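Local coordinates for protein GlcNAc Inducible Gene 2, GIG2 (PDB 6AKZ) that probably acts as an iron-dependent oxygenase of the DUF1479 family, holding a ferric ion within a fold related to the cupins, at residues I101-L106 against H366-Y371; N129-K134 against A399-Q404; Q24-S29 against S212-D217. All coordinates share one frame; numbering follows the deposited sequence.

Contact 1: I101-L106 against H366-Y371; sequences IWFNEL and HSSVLY
Phe103 of helix 96-112 and His366, just ahead of strand 367-371, join the helix to one face of the main mixed sheet by an offset (parallel-displaced) stack. Their ring planes are almost parallel, 7° apart, with centroids separated by 4.1 Å. The two side chains come from opposite directions and overlap through their outer parts: Phe103 CZ lies over the imidazole near its rim, 3.3 Å from His366 CE1. Phe103 CG stands anti to the backbone N (chi1 179°), which carries the phenyl ring from the helix out toward the start of the strand. His366 CG sits between its backbone N and carbonyl carbon (chi1 64°), a setting that goes with ND1 lying beside Ser368 OG and one face turned to Phe103.

Ser368 touches the phenyl ring and bonds to the histidine. Its OG sits 3.5 Å from Phe103 CE1, in an oblique position. The same OG shares a 2.7 Å hydrogen bond with His366 ND1; this bond limits rotation of the imidazole, consistent with its face staying turned to the phenyl ring. Farther along, Leu106 and Leu370 set their CB atoms toward the other segment without close contact.

Strand 178-181 widens the platform under the helix, with Ile180 touching Phe103 and Ile178 touching Leu106. Strand 367-371 itself is hydrogen-bonded between strands 178-181 and 256-261, with Val369 facing away from the helix. The arrangement is that of an alpha helix covering one face of a beta sheet, here the main sheet of a cupin-clan protein.

Contact 2: N129-K134 against A399-Q404; sequences NVFWSK and ADYRSQ
Phe131 and Tyr401 both swing CG to the side of their own backbone N, anti to the carbonyl carbon (chi1 -59° and -74°), and these torsions bring their rings together with the side chains crossing at about a right angle. The tip of the phenylalanine does the touching: Phe131 CZ lies over one face of the tyrosine ring, 3.3 Å from Tyr401 CG, and Phe131 CE1 is 3.5 Å from Tyr401 CD2. With 43° between the planes, the rings meet at a slant.

Asn129 flanks the same ring, its ND2 3.6 Å from Tyr401 CD1 and its amide steeply turned to the ring plane. A water in that ring plane donates to Tyr401 O at 2.8 Å and weakly accepts from Asn129 ND2, bridging the two segments. The stronger polar tie of Asn129 is from OD1 to Arg177, which also touches Tyr401.

The side chain of Tyr401 lies about 10 Å from the iron(III) ion, outside its coordination shell. The loop between strand 127-128 and helix 134-140 is joined here to helix 399-402, with Val130 against helix 96-112 and Trp132 against helix 382-394.

Contact 3: Q24-S29 against S212-D217; sequences QRLIKS and SIFEGD
The phenyl ring of Phe214 carries Leu26 on one face: Leu26 CB stands 4.2 Å from the Phe214 ring centroid, only 3° off the ring normal, a well-centred CH-pi contact. Phe214 CG lies anti to the carbonyl carbon, beside the backbone N (chi1 -67°), which carries the ring toward Leu26. The branch of the leucine extends past the rim, Leu26 CD2 lying 3.8 Å from Phe214 CE2. Ile27 meets the ring obliquely near its inner end, Ile27 CG1 being 4.0 Å from Phe214 CD1, and the two side chains cross at about a right angle. Two consecutive residues cover the same side of the phenylalanine, one at the last turn of helix 18-26 and the next just past it.

Backbone atoms add to the contact at the base of the phenylalanine. Leu26 O packs 3.5 Å from Phe214 CB, and a water links the two segments by donating to Phe214 O at 2.8 Å and accepting from Lys28 N at 3.1 Å. A carbonyl at one helix end and an amide beyond another thus gain a polar partner. Lys28 curls back over the end of helix 18-26, its NZ making a weak bond to Arg25 O.

Helix 211-214 finishes in a Schellman motif: Gly216 takes a positive phi of 94°, and the chain turns back with bonds from Gly216 N to Ile213 O and from Asp217 N to Ser212 O. Gly216 O accepts from Arg41 of helix 32-56. Around the pair, Trp201 of helix 199-202 touches both Leu26 and Phe214, Met286 of helix 278-287 reaches Phe214, and Ser207 of helix 204-208 borders Leu26, so the contact joins the C-terminal ends of helices 18-26 and 211-214 within a cluster of helices.

In the fold
From the N terminus, the chain leaves 24-29, passes 101-106 and 129-134, and returns at 212-217 to close contact 3. Contact 1 closes next, when strand 367-371 meets helix 96-112, and contact 2 last, when helix 399-402 reaches the loop after strand 127-128. Every pair of these closures crosses; none nests inside another. Contacts 1 and 2 adjoin, Leu106 CD2 packing 3.3 Å from Ser133 OG, and together they link helix 96-112, the main sheet, the loop after strand 127-128 and helix 399-402 on one flank. Contact 3 lies on the opposite side of the chain's centre, about 25 Å from contact 1 between nearest atoms, and joins helix 18-26 to the end of helix 211-214 there.

Contact 1: I101-L106 against H366-Y371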
loop_
_atom_site.group_PDB
_atom_site.type_symbol
_atom_site.label_atom_id
_atom_site.label_comp_id
_atom_site.label_asym_id
_atom_site.label_seq_id
_atom_site.Cartn_x
_atom_site.Cartn_y
_atom_site.Cartn_z
ATOM N N ILE A 101 -0.665 1.858 -27.078
ATOM C CA ILE A 101 -0.666 0.498 -27.557
ATOM C C ILE A 101 -1.117 -0.430 -26.419
ATOM O O ILE A 101 -1.952 -1.301 -26.604
ATOM C CB ILE A 101 0.765 0.173 -28.076
ATOM C CG1 ILE A 101 1.035 0.900 -29.390
ATOM C CG2 ILE A 101 0.945 -1.324 -28.241
ATOM C CD1 ILE A 101 2.522 1.065 -29.697
ATOM N N TRP A 102 -0.521 -0.289 -25.234
ATOM C CA TRP A 102 -0.938 -1.109 -24.100
ATOM C C TRP A 102 -2.420 -0.972 -23.730
ATOM O O TRP A 102 -3.109 -1.977 -23.498
ATOM C CB TRP A 102 -0.059 -0.800 -22.859
ATOM C CG TRP A 102 1.335 -1.347 -22.876
ATOM C CD1 TRP A 102 1.798 -2.424 -23.597
ATOM C CD2 TRP A 102 2.433 -0.900 -22.080
ATOM N NE1 TRP A 102 3.111 -2.620 -23.348
ATOM C CE2 TRP A 102 3.546 -1.724 -22.412
ATOM C CE3 TRP A 102 2.620 0.127 -21.135
ATOM C CZ2 TRP A 102 4.811 -1.548 -21.813
ATOM C CZ3 TRP A 102 3.862 0.261 -20.516
ATOM C CH2 TRP A 102 4.965 -0.520 -20.898
ATOM N N PHE A 103 -2.922 0.261 -23.722
ATOM C CA PHE A 103 -4.336 0.520 -23.384
ATOM C C PHE A 103 -5.211 -0.183 -24.429
ATOM O O PHE A 103 -6.136 -0.877 -24.079
ATOM C CB PHE A 103 -4.670 2.023 -23.366
ATOM C CG PHE A 103 -6.087 2.292 -23.065
ATOM C CD1 PHE A 103 -6.595 2.045 -21.811
ATOM C CD2 PHE A 103 -6.975 2.636 -24.092
ATOM C CE1 PHE A 103 -7.958 2.207 -21.522
ATOM C CE2 PHE A 103 -8.319 2.794 -23.834
ATOM C CZ PHE A 103 -8.808 2.592 -22.540
ATOM N N ASN A 104 -4.873 0.013 -25.708
ATOM C CA ASN A 104 -5.708 -0.620 -26.734
ATOM C C ASN A 104 -5.680 -2.142 -26.707
ATOM O O ASN A 104 -6.722 -2.745 -26.813
ATOM C CB ASN A 104 -5.320 -0.109 -28.102
ATOM C CG ASN A 104 -5.666 1.316 -28.294
ATOM O OD1 ASN A 104 -6.708 1.813 -27.848
ATOM N ND2 ASN A 104 -4.824 1.995 -29.004
ATOM N N GLU A 105 -4.504 -2.747 -26.442
ATOM C CA GLU A 105 -4.410 -4.187 -26.229
ATOM C C GLU A 105 -5.178 -4.672 -25.021
ATOM O O GLU A 105 -5.793 -5.722 -25.123
ATOM C CB GLU A 105 -2.964 -4.660 -26.080
ATOM C CG GLU A 105 -2.158 -4.432 -27.348
ATOM C CD GLU A 105 -0.648 -4.785 -27.233
ATOM O OE1 GLU A 105 0.053 -4.512 -26.203
ATOM O OE2 GLU A 105 -0.119 -5.235 -28.269
ATOM N N LEU A 106 -5.165 -3.918 -23.918
ATOM C CA LEU A 106 -6.019 -4.309 -22.758
ATOM C C LEU A 106 -7.511 -4.326 -23.074
ATOM O O LEU A 106 -8.275 -5.172 -22.590
ATOM C CB LEU A 106 -5.782 -3.430 -21.535
ATOM C CG LEU A 106 -4.386 -3.588 -20.908
ATOM C CD1 LEU A 106 -3.958 -2.377 -20.073
ATOM C CD2 LEU A 106 -4.364 -4.828 -20.065
ATOM N N HIS A 366 -11.940 8.494 -20.583
ATOM C CA HIS A 366 -11.697 7.449 -19.606
ATOM C C HIS A 366 -10.490 7.829 -18.705
ATOM O O HIS A 366 -9.568 8.530 -19.124
ATOM C CB HIS A 366 -11.483 6.054 -20.318
ATOM C CG HIS A 366 -10.265 6.024 -21.170
ATOM N ND1 HIS A 366 -9.035 5.593 -20.688
ATOM C CD2 HIS A 366 -10.045 6.392 -22.464
ATOM C CE1 HIS A 366 -8.137 5.677 -21.649
ATOM N NE2 HIS A 366 -8.708 6.220 -22.705
ATOM N N SER A 367 -10.637 7.450 -17.436
ATOM C CA SER A 367 -9.606 7.540 -16.430
ATOM C C SER A 367 -9.205 6.040 -16.146
ATOM O O SER A 367 -9.925 5.275 -15.508
ATOM C CB SER A 367 -10.127 8.192 -15.196
ATOM O OG SER A 367 -9.189 8.071 -14.203
ATOM N N SER A 368 -8.042 5.673 -16.662
ATOM C CA SER A 368 -7.589 4.283 -16.674
ATOM C C SER A 368 -6.163 4.180 -16.146
ATOM O O SER A 368 -5.299 5.014 -16.454
ATOM C CB SER A 368 -7.616 3.774 -18.050
ATOM O OG SER A 368 -8.930 3.934 -18.622
ATOM N N VAL A 369 -5.999 3.158 -15.308
ATOM C CA VAL A 369 -4.734 2.878 -14.700
ATOM C C VAL A 369 -4.468 1.392 -14.633
ATOM O O VAL A 369 -5.373 0.545 -14.647
ATOM C CB VAL A 369 -4.554 3.526 -13.317
ATOM C CG1 VAL A 369 -4.801 5.012 -13.362
ATOM C CG2 VAL A 369 -5.397 2.852 -12.238
ATOM N N LEU A 370 -3.191 1.087 -14.494
ATOM C CA LEU A 370 -2.749 -0.313 -14.296
ATOM C C LEU A 370 -2.071 -0.361 -12.941
ATOM O O LEU A 370 -1.078 0.337 -12.739
ATOM C CB LEU A 370 -1.770 -0.626 -15.399
ATOM C CG LEU A 370 -1.101 -2.019 -15.600
ATOM C CD1 LEU A 370 -0.563 -1.954 -17.027
ATOM C CD2 LEU A 370 0.070 -2.166 -14.636
ATOM N N TYR A 371 -2.700 -1.064 -12.021
ATOM C CA TYR A 371 -2.241 -1.166 -10.645
ATOM C C TYR A 371 -0.997 -2.019 -10.550
ATOM O O TYR A 371 -0.968 -3.121 -11.103
ATOM C CB TYR A 371 -3.294 -1.743 -9.702
ATOM C CG TYR A 371 -4.450 -0.732 -9.483
ATOM C CD1 TYR A 371 -4.390 0.225 -8.495
ATOM C CD2 TYR A 371 -5.526 -0.722 -10.351
ATOM C CE1 TYR A 371 -5.416 1.179 -8.331
ATOM C CE2 TYR A 371 -6.559 0.214 -10.171
ATOM C CZ TYR A 371 -6.502 1.156 -9.192
ATOM O OH TYR A 371 -7.510 2.121 -9.050
#

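Contact 2: N129-K134 against A399-Q404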
loop_
_atom_site.group_PDB
_atom_site.type_symbol
_atom_site.label_atom_id
_atom_site.label_comp_id
_atom_site.label_asym_id
_atom_site.label_seq_id
_atom_site.Cartn_x
_atom_site.Cartn_y
_atom_site.Cartn_z
ATOM N N ASN A 129 -10.861 -7.696 -14.185
ATOM C CA ASN A 129 -10.092 -8.710 -13.466
ATOM C C ASN A 129 -9.196 -9.443 -14.452
ATOM O O ASN A 129 -9.388 -10.640 -14.711
ATOM C CB ASN A 129 -11.031 -9.668 -12.714
ATOM C CG ASN A 129 -11.691 -8.998 -11.514
ATOM O OD1 ASN A 129 -11.699 -7.792 -11.405
ATOM N ND2 ASN A 129 -12.178 -9.776 -10.595
ATOM N N VAL A 130 -8.300 -8.684 -15.069
ATOM C CA VAL A 130 -7.277 -9.179 -15.917
ATOM C C VAL A 130 -5.975 -8.959 -15.113
ATOM O O VAL A 130 -5.668 -7.843 -14.622
ATOM C CB VAL A 130 -7.279 -8.535 -17.311
ATOM C CG1 VAL A 130 -7.054 -7.011 -17.301
ATOM C CG2 VAL A 130 -6.199 -9.148 -18.165
ATOM N N PHE A 131 -5.196 -10.020 -14.989
ATOM C CA PHE A 131 -3.959 -9.988 -14.192
ATOM C C PHE A 131 -2.655 -10.206 -14.952
ATOM O O PHE A 131 -1.641 -9.533 -14.615
ATOM C CB PHE A 131 -4.115 -11.002 -13.072
ATOM C CG PHE A 131 -5.289 -10.716 -12.181
ATOM C CD1 PHE A 131 -5.222 -9.753 -11.194
ATOM C CD2 PHE A 131 -6.534 -11.348 -12.410
ATOM C CE1 PHE A 131 -6.291 -9.516 -10.353
ATOM C CE2 PHE A 131 -7.637 -11.092 -11.594
ATOM C CZ PHE A 131 -7.516 -10.161 -10.554
ATOM N N TRP A 132 -2.634 -11.128 -15.951
ATOM C CA TRP A 132 -1.410 -11.612 -16.579
ATOM C C TRP A 132 -1.264 -11.287 -18.085
ATOM O O TRP A 132 -0.463 -11.913 -18.807
ATOM C CB TRP A 132 -1.204 -13.147 -16.293
ATOM C CG TRP A 132 -1.396 -13.601 -14.850
ATOM C CD1 TRP A 132 -2.329 -14.476 -14.365
ATOM C CD2 TRP A 132 -0.705 -13.097 -13.692
ATOM N NE1 TRP A 132 -2.254 -14.583 -12.979
ATOM C CE2 TRP A 132 -1.264 -13.738 -12.544
ATOM C CE3 TRP A 132 0.350 -12.205 -13.518
ATOM C CZ2 TRP A 132 -0.802 -13.508 -11.266
ATOM C CZ3 TRP A 132 0.795 -11.954 -12.186
ATOM C CH2 TRP A 132 0.235 -12.617 -11.106
ATOM N N SER A 133 -2.050 -10.324 -18.568
ATOM C CA SER A 133 -2.017 -9.994 -19.995
ATOM C C SER A 133 -0.653 -9.522 -20.429
ATOM O O SER A 133 0.163 -9.043 -19.603
ATOM C CB SER A 133 -3.079 -8.885 -20.282
ATOM O OG SER A 133 -2.709 -7.633 -19.729
ATOM N N LYS A 134 -0.372 -9.598 -21.737
ATOM C CA LYS A 134 0.877 -9.120 -22.237
ATOM C C LYS A 134 1.189 -7.643 -21.862
ATOM O O LYS A 134 2.335 -7.314 -21.505
ATOM C CB LYS A 134 0.946 -9.297 -23.763
ATOM C CG LYS A 134 2.280 -8.833 -24.384
ATOM C CD LYS A 134 2.090 -8.636 -25.885
ATOM C CE LYS A 134 3.318 -9.028 -26.692
ATOM N NZ LYS A 134 4.013 -7.869 -27.341
ATOM N N ALA A 399 -4.768 -15.551 -5.984
ATOM C CA ALA A 399 -5.624 -16.063 -4.935
ATOM C C ALA A 399 -6.638 -15.131 -4.385
ATOM O O ALA A 399 -7.710 -15.569 -3.973
ATOM C CB ALA A 399 -4.751 -16.537 -3.769
ATOM N N ASP A 400 -6.287 -13.850 -4.240
ATOM C CA ASP A 400 -7.238 -12.897 -3.660
ATOM C C ASP A 400 -8.454 -12.711 -4.554
ATOM O O ASP A 400 -9.507 -12.331 -4.046
ATOM C CB ASP A 400 -6.626 -11.505 -3.402
ATOM C CG ASP A 400 -5.493 -11.529 -2.366
ATOM O OD1 ASP A 400 -5.442 -12.479 -1.578
ATOM O OD2 ASP A 400 -4.680 -10.576 -2.255
ATOM N N TYR A 401 -8.334 -12.960 -5.854
ATOM C CA TYR A 401 -9.483 -12.869 -6.738
ATOM C C TYR A 401 -10.063 -14.247 -7.065
ATOM O O TYR A 401 -11.269 -14.425 -7.121
ATOM C CB TYR A 401 -9.096 -12.100 -7.995
ATOM C CG TYR A 401 -8.980 -10.635 -7.630
ATOM C CD1 TYR A 401 -10.125 -9.803 -7.603
ATOM C CD2 TYR A 401 -7.765 -10.102 -7.196
ATOM C CE1 TYR A 401 -10.020 -8.463 -7.201
ATOM C CE2 TYR A 401 -7.659 -8.752 -6.831
ATOM C CZ TYR A 401 -8.772 -7.967 -6.813
ATOM O OH TYR A 401 -8.633 -6.663 -6.443
ATOM N N ARG A 402 -9.182 -15.198 -7.296
ATOM C CA ARG A 402 -9.563 -16.562 -7.634
ATOM C C ARG A 402 -10.531 -17.111 -6.573
ATOM O O ARG A 402 -11.484 -17.819 -6.906
ATOM C CB ARG A 402 -8.294 -17.397 -7.711
ATOM C CG ARG A 402 -8.499 -18.872 -7.988
ATOM C CD ARG A 402 -8.680 -19.101 -9.437
ATOM N NE ARG A 402 -8.731 -20.529 -9.711
ATOM C CZ ARG A 402 -9.097 -21.057 -10.882
ATOM N NH1 ARG A 402 -9.443 -20.294 -11.918
ATOM N NH2 ARG A 402 -9.109 -22.389 -11.028
ATOM N N SER A 403 -10.300 -16.765 -5.303
ATOM C CA SER A 403 -11.130 -17.271 -4.197
ATOM C C SER A 403 -12.550 -16.730 -4.194
ATOM O O SER A 403 -13.382 -17.204 -3.427
ATOM C CB SER A 403 -10.462 -16.968 -2.839
ATOM O OG SER A 403 -10.495 -15.570 -2.563
ATOM N N GLN A 404 -12.835 -15.716 -5.002
ATOM C CA GLN A 404 -14.201 -15.219 -5.147
ATOM C C GLN A 404 -14.994 -15.794 -6.347
ATOM O O GLN A 404 -16.115 -15.345 -6.613
ATOM C CB GLN A 404 -14.158 -13.704 -5.260
ATOM C CG GLN A 404 -13.427 -13.011 -4.113
ATOM C CD GLN A 404 -13.289 -11.533 -4.397
ATOM O OE1 GLN A 404 -14.257 -10.884 -4.785
ATOM N NE2 GLN A 404 -12.076 -10.996 -4.261
HETATM O O HOH W 1 -12.466 -12.584 -8.933
#

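Contact 3: Q24-S29 against S212-D217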
loop_
_atom_site.group_PDB
_atom_site.type_symbol
_atom_site.label_atom_id
_atom_site.label_comp_id
_atom_site.label_asym_id
_atom_site.label_seq_id
_atom_site.Cartn_x
_atom_site.Cartn_y
_atom_site.Cartn_z
ATOM N N GLN A 24 -4.908 -1.725 26.658
ATOM C CA GLN A 24 -3.976 -1.730 27.782
ATOM C C GLN A 24 -2.651 -2.374 27.472
ATOM O O GLN A 24 -1.665 -1.986 28.093
ATOM C CB GLN A 24 -4.614 -2.251 29.061
ATOM C CG GLN A 24 -5.618 -1.239 29.621
ATOM C CD GLN A 24 -6.847 -1.880 30.208
ATOM O OE1 GLN A 24 -6.911 -3.102 30.405
ATOM N NE2 GLN A 24 -7.845 -1.060 30.481
ATOM N N ARG A 25 -2.607 -3.255 26.472
ATOM C CA ARG A 25 -1.313 -3.715 25.906
ATOM C C ARG A 25 -0.516 -2.623 25.214
ATOM O O ARG A 25 0.700 -2.531 25.362
ATOM C CB ARG A 25 -1.517 -4.870 24.922
ATOM C CG ARG A 25 -0.263 -5.708 24.670
ATOM C CD ARG A 25 -0.500 -6.678 23.530
ATOM N NE ARG A 25 -0.328 -5.923 22.306
ATOM C CZ ARG A 25 -1.085 -5.983 21.206
ATOM N NH1 ARG A 25 -2.128 -6.777 21.111
ATOM N NH2 ARG A 25 -0.762 -5.203 20.169
ATOM N N LEU A 26 -1.209 -1.787 24.456
ATOM C CA LEU A 26 -0.559 -0.766 23.605
ATOM C C LEU A 26 0.062 0.444 24.323
ATOM O O LEU A 26 1.130 0.878 24.017
ATOM C CB LEU A 26 -1.582 -0.314 22.565
ATOM C CG LEU A 26 -2.023 -1.378 21.553
ATOM C CD1 LEU A 26 -3.184 -0.907 20.707
ATOM C CD2 LEU A 26 -0.860 -1.800 20.634
ATOM N N ILE A 27 -0.596 0.949 25.347
ATOM C CA ILE A 27 -0.120 2.097 26.036
ATOM C C ILE A 27 0.118 1.685 27.492
ATOM O O ILE A 27 -0.819 1.228 28.126
ATOM C CB ILE A 27 -1.141 3.251 25.903
ATOM C CG1 ILE A 27 -1.321 3.559 24.380
ATOM C CG2 ILE A 27 -0.658 4.485 26.658
ATOM C CD1 ILE A 27 -1.888 4.941 24.056
ATOM N N LYS A 28 1.360 1.833 27.942
ATOM C CA LYS A 28 1.787 1.519 29.324
ATOM C C LYS A 28 1.312 2.624 30.268
ATOM O O LYS A 28 1.490 3.791 29.945
ATOM C CB LYS A 28 3.330 1.504 29.393
ATOM C CG LYS A 28 4.053 0.468 28.532
ATOM C CD LYS A 28 3.582 -0.952 28.781
ATOM C CE LYS A 28 4.222 -1.967 27.828
ATOM N NZ LYS A 28 3.230 -2.631 26.925
ATOM N N SER A 29 0.809 2.276 31.470
ATOM C CA SER A 29 0.301 3.281 32.441
ATOM C C SER A 29 1.197 4.455 32.689
ATOM O O SER A 29 0.757 5.597 32.788
ATOM C CB SER A 29 0.016 2.619 33.801
ATOM O OG SER A 29 -1.267 2.063 33.706
ATOM N N SER A 212 6.598 4.275 18.806
ATOM C CA SER A 212 6.941 5.683 19.105
ATOM C C SER A 212 5.681 6.503 19.346
ATOM O O SER A 212 5.652 7.323 20.241
ATOM C CB SER A 212 7.738 6.318 17.963
ATOM O OG SER A 212 9.083 5.851 17.938
ATOM N N ILE A 213 4.618 6.195 18.613
ATOM C CA ILE A 213 3.358 6.886 18.816
ATOM C C ILE A 213 2.726 6.485 20.169
ATOM O O ILE A 213 2.257 7.334 20.913
ATOM C CB ILE A 213 2.435 6.585 17.654
ATOM C CG1 ILE A 213 3.051 7.106 16.335
ATOM C CG2 ILE A 213 1.021 7.078 17.923
ATOM C CD1 ILE A 213 2.240 6.682 15.127
ATOM N N PHE A 214 2.696 5.208 20.467
ATOM C CA PHE A 214 2.104 4.730 21.701
ATOM C C PHE A 214 2.894 5.097 22.950
ATOM O O PHE A 214 2.401 4.918 24.086
ATOM C CB PHE A 214 1.974 3.247 21.629
ATOM C CG PHE A 214 0.969 2.780 20.597
ATOM C CD1 PHE A 214 -0.253 3.370 20.479
ATOM C CD2 PHE A 214 1.296 1.743 19.725
ATOM C CE1 PHE A 214 -1.199 2.878 19.551
ATOM C CE2 PHE A 214 0.396 1.269 18.824
ATOM C CZ PHE A 214 -0.862 1.810 18.721
ATOM N N GLU A 215 4.113 5.572 22.764
ATOM C CA GLU A 215 4.919 6.035 23.904
ATOM C C GLU A 215 4.902 7.536 24.126
ATOM O O GLU A 215 5.541 7.995 25.055
ATOM C CB GLU A 215 6.359 5.629 23.693
ATOM C CG GLU A 215 6.551 4.149 23.875
ATOM C CD GLU A 215 7.997 3.739 23.673
ATOM O OE1 GLU A 215 8.724 4.479 22.983
ATOM O OE2 GLU A 215 8.355 2.651 24.178
ATOM N N GLY A 216 4.226 8.285 23.254
ATOM C CA GLY A 216 4.094 9.697 23.367
ATOM C C GLY A 216 5.106 10.482 22.607
ATOM O O GLY A 216 5.265 11.647 22.854
ATOM N N ASP A 217 5.720 9.867 21.597
ATOM C CA ASP A 217 6.803 10.454 20.839
ATOM C C ASP A 217 6.500 10.237 19.309
ATOM O O ASP A 217 7.391 9.894 18.562
ATOM C CB ASP A 217 8.097 9.690 21.230
ATOM C CG ASP A 217 9.364 10.274 20.667
ATOM O OD1 ASP A 217 9.445 11.490 20.356
ATOM O OD2 ASP A 217 10.361 9.483 20.538
HETATM O O HOH W 2 3.391 3.104 26.011
#